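Local coordinates for protein enoyl-CoA hydratase carB homologue (Streptomyces cattleya, PDB 5O34) that probably acts as a crotonase-fold enzyme of the CarB type in the biosynthesis of the carbapenem antibiotic thienamycin, at residues D85-E88 and K89-C92; R238-S241 and G242-A245; L77-L80 and M81-L84. All coordinates share one frame; numbering follows the deposited sequence.

Interaction 1 of 3, residues D85-E88 and K89-C92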
ATOM      1  N   ASP A  85     -12.157  17.375 -19.282  1.00 63.34           N
ATOM      2  CA  ASP A  85     -11.244  16.461 -19.979  1.00 64.43           C
ATOM      3  C   ASP A  85     -11.251  16.713 -21.493  1.00 70.75           C
ATOM      4  O   ASP A  85     -10.237  16.482 -22.157  1.00 69.62           O
ATOM      5  CB  ASP A  85     -11.565  14.987 -19.672  1.00 66.25           C
ATOM      6  CG  ASP A  85     -10.439  14.024 -20.018  1.00 76.54           C
ATOM      7  OD1 ASP A  85     -10.738  12.899 -20.484  1.00 79.12           O
ATOM      8  OD2 ASP A  85      -9.254  14.395 -19.827  1.00 79.26           O
ATOM      9  N   ALA A  86     -12.394  17.204 -22.023  1.00 69.88           N
ATOM     10  CA  ALA A  86     -12.584  17.511 -23.442  1.00 70.30           C
ATOM     11  C   ALA A  86     -11.883  18.810 -23.872  1.00 74.71           C
ATOM     12  O   ALA A  86     -11.299  18.843 -24.953  1.00 74.86           O
ATOM     13  CB  ALA A  86     -14.068  17.568 -23.772  1.00 70.98           C
ATOM     14  N   ASP A  87     -11.931  19.866 -23.030  1.00 71.34           N
ATOM     15  CA  ASP A  87     -11.323  21.174 -23.311  1.00 71.06           C
ATOM     16  C   ASP A  87      -9.788  21.125 -23.271  1.00 76.42           C
ATOM     17  O   ASP A  87      -9.206  20.997 -22.191  1.00 75.58           O
ATOM     18  CB  ASP A  87     -11.878  22.243 -22.344  1.00 72.61           C
ATOM     19  CG  ASP A  87     -11.554  23.701 -22.665  1.00 85.82           C
ATOM     20  OD1 ASP A  87     -10.603  23.950 -23.444  1.00 86.86           O
ATOM     21  OD2 ASP A  87     -12.231  24.597 -22.107  1.00 91.74           O
ATOM     22  N   GLU A  88      -9.135  21.285 -24.445  1.00 74.75           N
ATOM     23  CA  GLU A  88      -7.673  21.243 -24.543  1.00 75.56           C
ATOM     24  C   GLU A  88      -6.983  22.500 -23.959  1.00 78.39           C
ATOM     25  O   GLU A  88      -5.771  22.471 -23.714  1.00 78.93           O
ATOM     26  CB  GLU A  88      -7.200  20.923 -25.978  1.00 77.64           C
ATOM     27  CG  GLU A  88      -5.725  20.522 -26.126  1.00 94.42           C
ATOM     28  CD  GLU A  88      -5.078  19.495 -25.197  1.00126.24           C
ATOM     29  OE1 GLU A  88      -5.622  19.200 -24.106  1.00129.79           O
ATOM     30  OE2 GLU A  88      -3.975  19.019 -25.552  1.00124.39           O
ATOM     31  N   LYS A  89      -7.750  23.558 -23.649  1.00 74.24           N
ATOM     32  CA  LYS A  89      -7.183  24.749 -23.009  1.00 73.88           C
ATOM     33  C   LYS A  89      -6.943  24.514 -21.492  1.00 75.75           C
ATOM     34  O   LYS A  89      -6.206  25.275 -20.866  1.00 74.95           O
ATOM     35  CB  LYS A  89      -8.039  25.996 -23.282  1.00 76.96           C
ATOM     36  CG  LYS A  89      -7.968  26.455 -24.736  1.00 93.37           C
ATOM     37  CD  LYS A  89      -8.839  27.670 -24.998  1.00102.85           C
ATOM     38  CE  LYS A  89      -8.719  28.134 -26.431  1.00114.57           C
ATOM     39  NZ  LYS A  89      -9.665  29.237 -26.740  1.00122.52           N
ATOM     40  N   VAL A  90      -7.530  23.426 -20.932  1.00 70.04           N
ATOM     41  CA  VAL A  90      -7.407  23.005 -19.532  1.00 68.68           C
ATOM     42  C   VAL A  90      -6.282  21.962 -19.402  1.00 69.88           C
ATOM     43  O   VAL A  90      -6.266  20.972 -20.143  1.00 69.75           O
ATOM     44  CB  VAL A  90      -8.765  22.466 -18.983  1.00 72.50           C
ATOM     45  CG1 VAL A  90      -8.628  21.918 -17.561  1.00 72.25           C
ATOM     46  CG2 VAL A  90      -9.849  23.536 -19.040  1.00 72.18           C
ATOM     47  N   ARG A  91      -5.342  22.193 -18.472  1.00 64.25           N
ATOM     48  CA  ARG A  91      -4.229  21.279 -18.213  1.00 63.25           C
ATOM     49  C   ARG A  91      -4.220  20.757 -16.771  1.00 64.85           C
ATOM     50  O   ARG A  91      -3.669  19.684 -16.519  1.00 64.75           O
ATOM     51  CB  ARG A  91      -2.884  21.885 -18.623  1.00 63.02           C
ATOM     52  CG  ARG A  91      -2.621  21.714 -20.121  1.00 69.31           C
ATOM     53  CD  ARG A  91      -1.318  22.339 -20.620  1.00 75.04           C
ATOM     54  NE  ARG A  91      -1.169  23.747 -20.245  1.00 83.00           N
ATOM     55  CZ  ARG A  91      -1.823  24.763 -20.802  1.00 98.83           C
ATOM     56  NH1 ARG A  91      -2.715  24.545 -21.762  1.00 90.56           N
ATOM     57  NH2 ARG A  91      -1.606  26.003 -20.389  1.00 87.61           N
ATOM     58  N   CYS A  92      -4.880  21.481 -15.846  1.00 59.66           N
ATOM     59  CA  CYS A  92      -5.018  21.089 -14.445  1.00 58.96           C
ATOM     60  C   CYS A  92      -6.350  21.550 -13.874  1.00 60.46           C
ATOM     61  O   CYS A  92      -6.835  22.621 -14.234  1.00 60.35           O
ATOM     62  CB  CYS A  92      -3.847  21.585 -13.600  1.00 59.64           C
ATOM     63  SG  CYS A  92      -3.639  20.696 -12.026  1.00 63.60           S
TER
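Asp87 bonds the N of Lys89 and packs on Val90, the two residues that follow Glu88. Its CB starts the contact from 4.1 Å, facing CG2 of Val90. The side chain then runs with CG opposite the backbone N and next to its own carbonyl carbon (chi1 -169°), which brings the carboxylate round to the N of Lys89. CG lies 4.0 Å from CG2 of Val90, and this methyl also faces OD2, while the two side chains as a whole meet at about a right angle. OD1 does the polar work: it accepts a hydrogen bond of 2.9 Å from the N of Lys89, on the anti side of the carboxylate and well out of its plane. The same oxygen touches CB of Lys89 at 3.3 Å, although the ammonium group at the end of that extended chain is too far off for a salt bridge. This is an Asx turn laid over a type I beta turn, the latter closed by Val90 N on Asp87 O at 3.2 Å. The Asx turn and the beta turn together carry the chain from helix 71-86 to strand 92-96. Val90 is buried against Arg50 of strand 47-50, Arg91 gives its NE to Ser241 O, and Lys140 binds the carbonyl of Val90, so the turn is held between the helix and the edge of the sheet.

Interaction 2 of 3, residues R238-S241 and G242-A245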
ATOM      1  N   ARG A 238      -0.372  25.631 -11.372  1.00 58.27           N
ATOM      2  CA  ARG A 238       0.463  26.361 -12.326  1.00 58.81           C
ATOM      3  C   ARG A 238       1.678  25.515 -12.740  1.00 61.93           C
ATOM      4  O   ARG A 238       1.975  25.432 -13.933  1.00 61.91           O
ATOM      5  CB  ARG A 238       0.908  27.704 -11.720  1.00 60.85           C
ATOM      6  CG  ARG A 238       0.762  28.886 -12.665  1.00 72.73           C
ATOM      7  CD  ARG A 238       0.747  30.211 -11.924  1.00 79.66           C
ATOM      8  NE  ARG A 238      -0.562  30.514 -11.337  1.00 82.87           N
ATOM      9  CZ  ARG A 238      -0.757  30.856 -10.065  1.00 87.38           C
ATOM     10  NH1 ARG A 238       0.270  30.927  -9.223  1.00 66.59           N
ATOM     11  NH2 ARG A 238      -1.976  31.127  -9.627  1.00 72.38           N
ATOM     12  N   THR A 239       2.353  24.857 -11.761  1.00 57.69           N
ATOM     13  CA  THR A 239       3.499  23.966 -12.019  1.00 56.77           C
ATOM     14  C   THR A 239       3.069  22.777 -12.915  1.00 59.79           C
ATOM     15  O   THR A 239       3.723  22.508 -13.930  1.00 58.50           O
ATOM     16  CB  THR A 239       4.139  23.513 -10.692  1.00 60.81           C
ATOM     17  OG1 THR A 239       4.584  24.660  -9.956  1.00 60.26           O
ATOM     18  CG2 THR A 239       5.309  22.543 -10.900  1.00 56.14           C
ATOM     19  N   ILE A 240       1.953  22.097 -12.545  1.00 56.17           N
ATOM     20  CA  ILE A 240       1.404  20.962 -13.305  1.00 55.84           C
ATOM     21  C   ILE A 240       1.036  21.416 -14.715  1.00 59.86           C
ATOM     22  O   ILE A 240       1.431  20.764 -15.684  1.00 59.51           O
ATOM     23  CB  ILE A 240       0.232  20.229 -12.584  1.00 58.33           C
ATOM     24  CG1 ILE A 240       0.649  19.752 -11.164  1.00 58.58           C
ATOM     25  CG2 ILE A 240      -0.253  19.054 -13.438  1.00 57.82           C
ATOM     26  CD1 ILE A 240      -0.491  19.281 -10.244  1.00 63.35           C
ATOM     27  N   SER A 241       0.351  22.580 -14.824  1.00 57.10           N
ATOM     28  CA  SER A 241      -0.050  23.180 -16.100  1.00 57.18           C
ATOM     29  C   SER A 241       1.133  23.497 -17.023  1.00 60.46           C
ATOM     30  O   SER A 241       0.988  23.413 -18.238  1.00 61.33           O
ATOM     31  CB  SER A 241      -0.889  24.427 -15.868  1.00 62.27           C
ATOM     32  OG  SER A 241      -1.655  24.703 -17.025  1.00 78.41           O
ATOM     33  N   GLY A 242       2.294  23.801 -16.437  1.00 56.84           N
ATOM     34  CA  GLY A 242       3.528  24.099 -17.161  1.00 56.02           C
ATOM     35  C   GLY A 242       4.225  22.905 -17.790  1.00 61.47           C
ATOM     36  O   GLY A 242       5.089  23.083 -18.659  1.00 61.35           O
ATOM     37  N   TYR A 243       3.888  21.671 -17.353  1.00 58.49           N
ATOM     38  CA  TYR A 243       4.493  20.468 -17.951  1.00 58.12           C
ATOM     39  C   TYR A 243       3.847  20.202 -19.312  1.00 61.50           C
ATOM     40  O   TYR A 243       2.675  20.532 -19.493  1.00 61.01           O
ATOM     41  CB  TYR A 243       4.286  19.212 -17.071  1.00 58.58           C
ATOM     42  CG  TYR A 243       4.798  19.266 -15.643  1.00 58.16           C
ATOM     43  CD1 TYR A 243       6.065  19.770 -15.350  1.00 59.46           C
ATOM     44  CD2 TYR A 243       4.061  18.713 -14.600  1.00 57.66           C
ATOM     45  CE1 TYR A 243       6.555  19.781 -14.044  1.00 57.66           C
ATOM     46  CE2 TYR A 243       4.540  18.718 -13.291  1.00 57.67           C
ATOM     47  CZ  TYR A 243       5.791  19.245 -13.019  1.00 59.79           C
ATOM     48  OH  TYR A 243       6.254  19.240 -11.727  1.00 56.20           O
ATOM     49  N   THR A 244       4.590  19.564 -20.244  1.00 58.65           N
ATOM     50  CA  THR A 244       4.086  19.157 -21.560  1.00 58.85           C
ATOM     51  C   THR A 244       2.806  18.357 -21.304  1.00 64.05           C
ATOM     52  O   THR A 244       2.855  17.340 -20.611  1.00 65.80           O
ATOM     53  CB  THR A 244       5.155  18.301 -22.292  1.00 67.23           C
ATOM     54  OG1 THR A 244       6.383  19.025 -22.355  1.00 66.08           O
ATOM     55  CG2 THR A 244       4.728  17.882 -23.701  1.00 65.52           C
ATOM     56  N   ALA A 245       1.660  18.866 -21.766  1.00 59.57           N
ATOM     57  CA  ALA A 245       0.367  18.213 -21.564  1.00 59.38           C
ATOM     58  C   ALA A 245       0.360  16.727 -21.970  1.00 63.83           C
ATOM     59  O   ALA A 245      -0.094  15.908 -21.171  1.00 63.40           O
ATOM     60  CB  ALA A 245      -0.738  18.976 -22.282  1.00 60.00           C
TER
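Tyr243 and Thr239 come together through two first torsions. In Tyr243, CG stands next to the backbone N and opposite the carbonyl carbon (chi1 -57°), which swings the ring back against the last turn of helix 229-242. In Thr239 a chi1 of -59° turns the methyl CG2 opposite its own N and sends OG1 the other way, to the carbonyl of Glu235. The two side chains therefore lie side by side and point in the same direction, and Thr239 CG2 packs at 3.5 Å on Tyr243 OH. Thr239 also supplies its carbonyl: O sits over the centre of the Tyr243 ring, 3.6 Å above the plane, so that one face of the aromatic is occupied by a backbone oxygen. Ile240 meets the ring mainly through its backbone, with O 3.5 Å from Tyr243 CD2, while its CG2 touches only loosely.

The main chain makes the turn in the same place. Tyr243 N donates to Ile240 O at 3.1 Å, coming from above the carbonyl plane, a bond that spans three residues where a helix would span four. Just before it, Gly242 N shares itself between Arg238 O at 3.0 Å and Thr239 O at 3.2 Å, both weak. The side chain of Ser241 takes another direction and bonds the carbonyl of Asp53.

Beyond the segments, Tyr243 OH is hydrogen-bonded to Leu204 O of the second subunit, and Ile240 also packs on that leucine. The ring rests on the backbone and methyl of the preceding helix end and is also packed by Cys206 of the second subunit. The hydroxyl, touched by Thr239 CG2, makes its hydrogen bond across the interface, so the polar end of an otherwise packed ring is satisfied by the second subunit.

Interaction 3 of 3, residues L77-L80 and M81-L84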
ATOM      1  N   LEU A  77     -21.189  17.283 -11.323  1.00 56.16           N
ATOM      2  CA  LEU A  77     -19.745  17.173 -11.100  1.00 54.98           C
ATOM      3  C   LEU A  77     -19.116  16.209 -12.102  1.00 56.15           C
ATOM      4  O   LEU A  77     -18.075  16.530 -12.676  1.00 55.28           O
ATOM      5  CB  LEU A  77     -19.422  16.783  -9.638  1.00 54.96           C
ATOM      6  CG  LEU A  77     -17.937  16.824  -9.205  1.00 59.80           C
ATOM      7  CD1 LEU A  77     -17.269  18.159  -9.540  1.00 60.10           C
ATOM      8  CD2 LEU A  77     -17.791  16.527  -7.728  1.00 61.44           C
ATOM      9  N   THR A  78     -19.790  15.065 -12.355  1.00 52.22           N
ATOM     10  CA  THR A  78     -19.407  14.034 -13.335  1.00 51.65           C
ATOM     11  C   THR A  78     -19.352  14.642 -14.751  1.00 55.84           C
ATOM     12  O   THR A  78     -18.352  14.458 -15.460  1.00 54.93           O
ATOM     13  CB  THR A  78     -20.392  12.852 -13.248  1.00 56.56           C
ATOM     14  OG1 THR A  78     -20.380  12.329 -11.924  1.00 55.54           O
ATOM     15  CG2 THR A  78     -20.087  11.745 -14.241  1.00 53.53           C
ATOM     16  N   ALA A  79     -20.424  15.375 -15.145  1.00 53.33           N
ATOM     17  CA  ALA A  79     -20.511  16.045 -16.449  1.00 53.69           C
ATOM     18  C   ALA A  79     -19.418  17.103 -16.579  1.00 58.86           C
ATOM     19  O   ALA A  79     -18.763  17.160 -17.624  1.00 59.03           O
ATOM     20  CB  ALA A  79     -21.883  16.665 -16.640  1.00 54.52           C
ATOM     21  N   LEU A  80     -19.167  17.891 -15.500  1.00 56.07           N
ATOM     22  CA  LEU A  80     -18.102  18.905 -15.484  1.00 55.88           C
ATOM     23  C   LEU A  80     -16.735  18.273 -15.709  1.00 60.43           C
ATOM     24  O   LEU A  80     -15.994  18.724 -16.587  1.00 59.91           O
ATOM     25  CB  LEU A  80     -18.117  19.737 -14.195  1.00 56.13           C
ATOM     26  CG  LEU A  80     -16.947  20.731 -14.013  1.00 61.49           C
ATOM     27  CD1 LEU A  80     -16.965  21.833 -15.089  1.00 61.53           C
ATOM     28  CD2 LEU A  80     -16.939  21.313 -12.603  1.00 62.86           C
ATOM     29  N   MET A  81     -16.430  17.186 -14.967  1.00 57.48           N
ATOM     30  CA  MET A  81     -15.175  16.445 -15.108  1.00 56.86           C
ATOM     31  C   MET A  81     -14.967  15.995 -16.546  1.00 59.63           C
ATOM     32  O   MET A  81     -13.851  16.104 -17.059  1.00 58.37           O
ATOM     33  CB  MET A  81     -15.101  15.248 -14.140  1.00 59.31           C
ATOM     34  CG  MET A  81     -14.962  15.634 -12.666  1.00 63.05           C
ATOM     35  SD  MET A  81     -13.803  16.978 -12.265  1.00 67.52           S
ATOM     36  CE  MET A  81     -12.314  16.225 -12.595  1.00 63.72           C
ATOM     37  N   ARG A  82     -16.054  15.551 -17.215  1.00 58.47           N
ATOM     38  CA  ARG A  82     -16.002  15.139 -18.622  1.00 59.38           C
ATOM     39  C   ARG A  82     -15.845  16.325 -19.582  1.00 63.63           C
ATOM     40  O   ARG A  82     -15.111  16.209 -20.570  1.00 62.72           O
ATOM     41  CB  ARG A  82     -17.185  14.249 -18.994  1.00 61.70           C
ATOM     42  CG  ARG A  82     -16.966  12.795 -18.557  1.00 76.78           C
ATOM     43  CD  ARG A  82     -18.133  11.891 -18.905  1.00 91.25           C
ATOM     44  NE  ARG A  82     -19.413  12.452 -18.463  1.00103.22           N
ATOM     45  CZ  ARG A  82     -20.360  11.770 -17.829  1.00117.71           C
ATOM     46  NH1 ARG A  82     -20.183  10.484 -17.541  1.00107.10           N
ATOM     47  NH2 ARG A  82     -21.486  12.370 -17.465  1.00101.21           N
ATOM     48  N   GLU A  83     -16.468  17.477 -19.260  1.00 61.31           N
ATOM     49  CA  GLU A  83     -16.334  18.712 -20.046  1.00 61.78           C
ATOM     50  C   GLU A  83     -14.889  19.214 -19.955  1.00 65.00           C
ATOM     51  O   GLU A  83     -14.296  19.591 -20.972  1.00 64.46           O
ATOM     52  CB  GLU A  83     -17.304  19.796 -19.543  1.00 63.73           C
ATOM     53  CG  GLU A  83     -18.761  19.549 -19.910  1.00 78.07           C
ATOM     54  CD  GLU A  83     -19.761  20.497 -19.269  1.00107.74           C
ATOM     55  OE1 GLU A  83     -20.673  20.012 -18.559  1.00 99.27           O
ATOM     56  OE2 GLU A  83     -19.651  21.724 -19.496  1.00111.16           O
ATOM     57  N   LEU A  84     -14.307  19.162 -18.740  1.00 61.47           N
ATOM     58  CA  LEU A  84     -12.927  19.580 -18.473  1.00 61.09           C
ATOM     59  C   LEU A  84     -11.886  18.688 -19.160  1.00 64.69           C
ATOM     60  O   LEU A  84     -10.860  19.198 -19.608  1.00 63.58           O
ATOM     61  CB  LEU A  84     -12.654  19.706 -16.962  1.00 61.15           C
ATOM     62  CG  LEU A  84     -13.482  20.752 -16.190  1.00 65.70           C
ATOM     63  CD1 LEU A  84     -13.165  20.717 -14.713  1.00 65.72           C
ATOM     64  CD2 LEU A  84     -13.283  22.162 -16.740  1.00 67.33           C
TER
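Leu80 and Leu84 form the apolar part of this contact, one turn apart on a single helix. Leu80 CD1 rests 3.8 Å from Leu84 CG, and Leu80 CG lies just as near Leu84 CD1, so the branches mesh at a slant. Leu80 holds CG opposite its N (chi1 174°), whereas Leu84 turns CG opposite its carbonyl carbon (chi1 -62°), and the two branched ends are thereby brought to face each other.

Charged and polar side chains make a second group on other sides of the helix. The Arg82 chain folds back at chi3 and lays its guanidinium over the methyl of Thr78: CG2 sits beneath one face, toward the rim, with NH1 at 3.5 Å. Thr78 OG1 is bonded to the carbonyl of Met74. The Glu83 chain lies against the Ala79 carbonyl, CG 3.3 Å from Ala79 O, with OE1 near CB.

Backbone bonds are the third kind. Met81, Arg82, Glu83 and Leu84 donate in turn to Leu77, Thr78, Ala79 and Leu80, the last at 2.8 Å from Leu84 N to Leu80 O.

The helix is packed between the sheet and helix 120-137: Leu80 and Leu84 lie on strands 47-50 and 55-59, while Leu77, Thr78 and Arg82 touch helix 120-137, Arg82 from an otherwise exposed position. Glu83 lies on the exposed side. Helix 71-86 joins the neighbouring parallel strands 55-59 and 92-96, a beta-alpha-beta crossover, in the crotonase-like fold of this family.

Overall arrangement
Along the chain the order is interaction 3, then 1, then 2. Interaction 3 lies within helix 71-86, and interaction 1 begins at the end of that helix and leads into strand 92-96; their centres are 11 Å apart, and Val90 packs on the carbonyl of Leu84. Interaction 2, much later in sequence, closes helix 229-242, yet its centre is also about 11 Å from that of interaction 1, the two being joined by a side-chain to backbone bond and by Cys92 on Ile240. Interactions 2 and 3 do not touch, their nearest atoms being about 10 Å apart. The turn at 85-92 is thus the bridge between a sheet-packing helix and a helix end at the subunit interface.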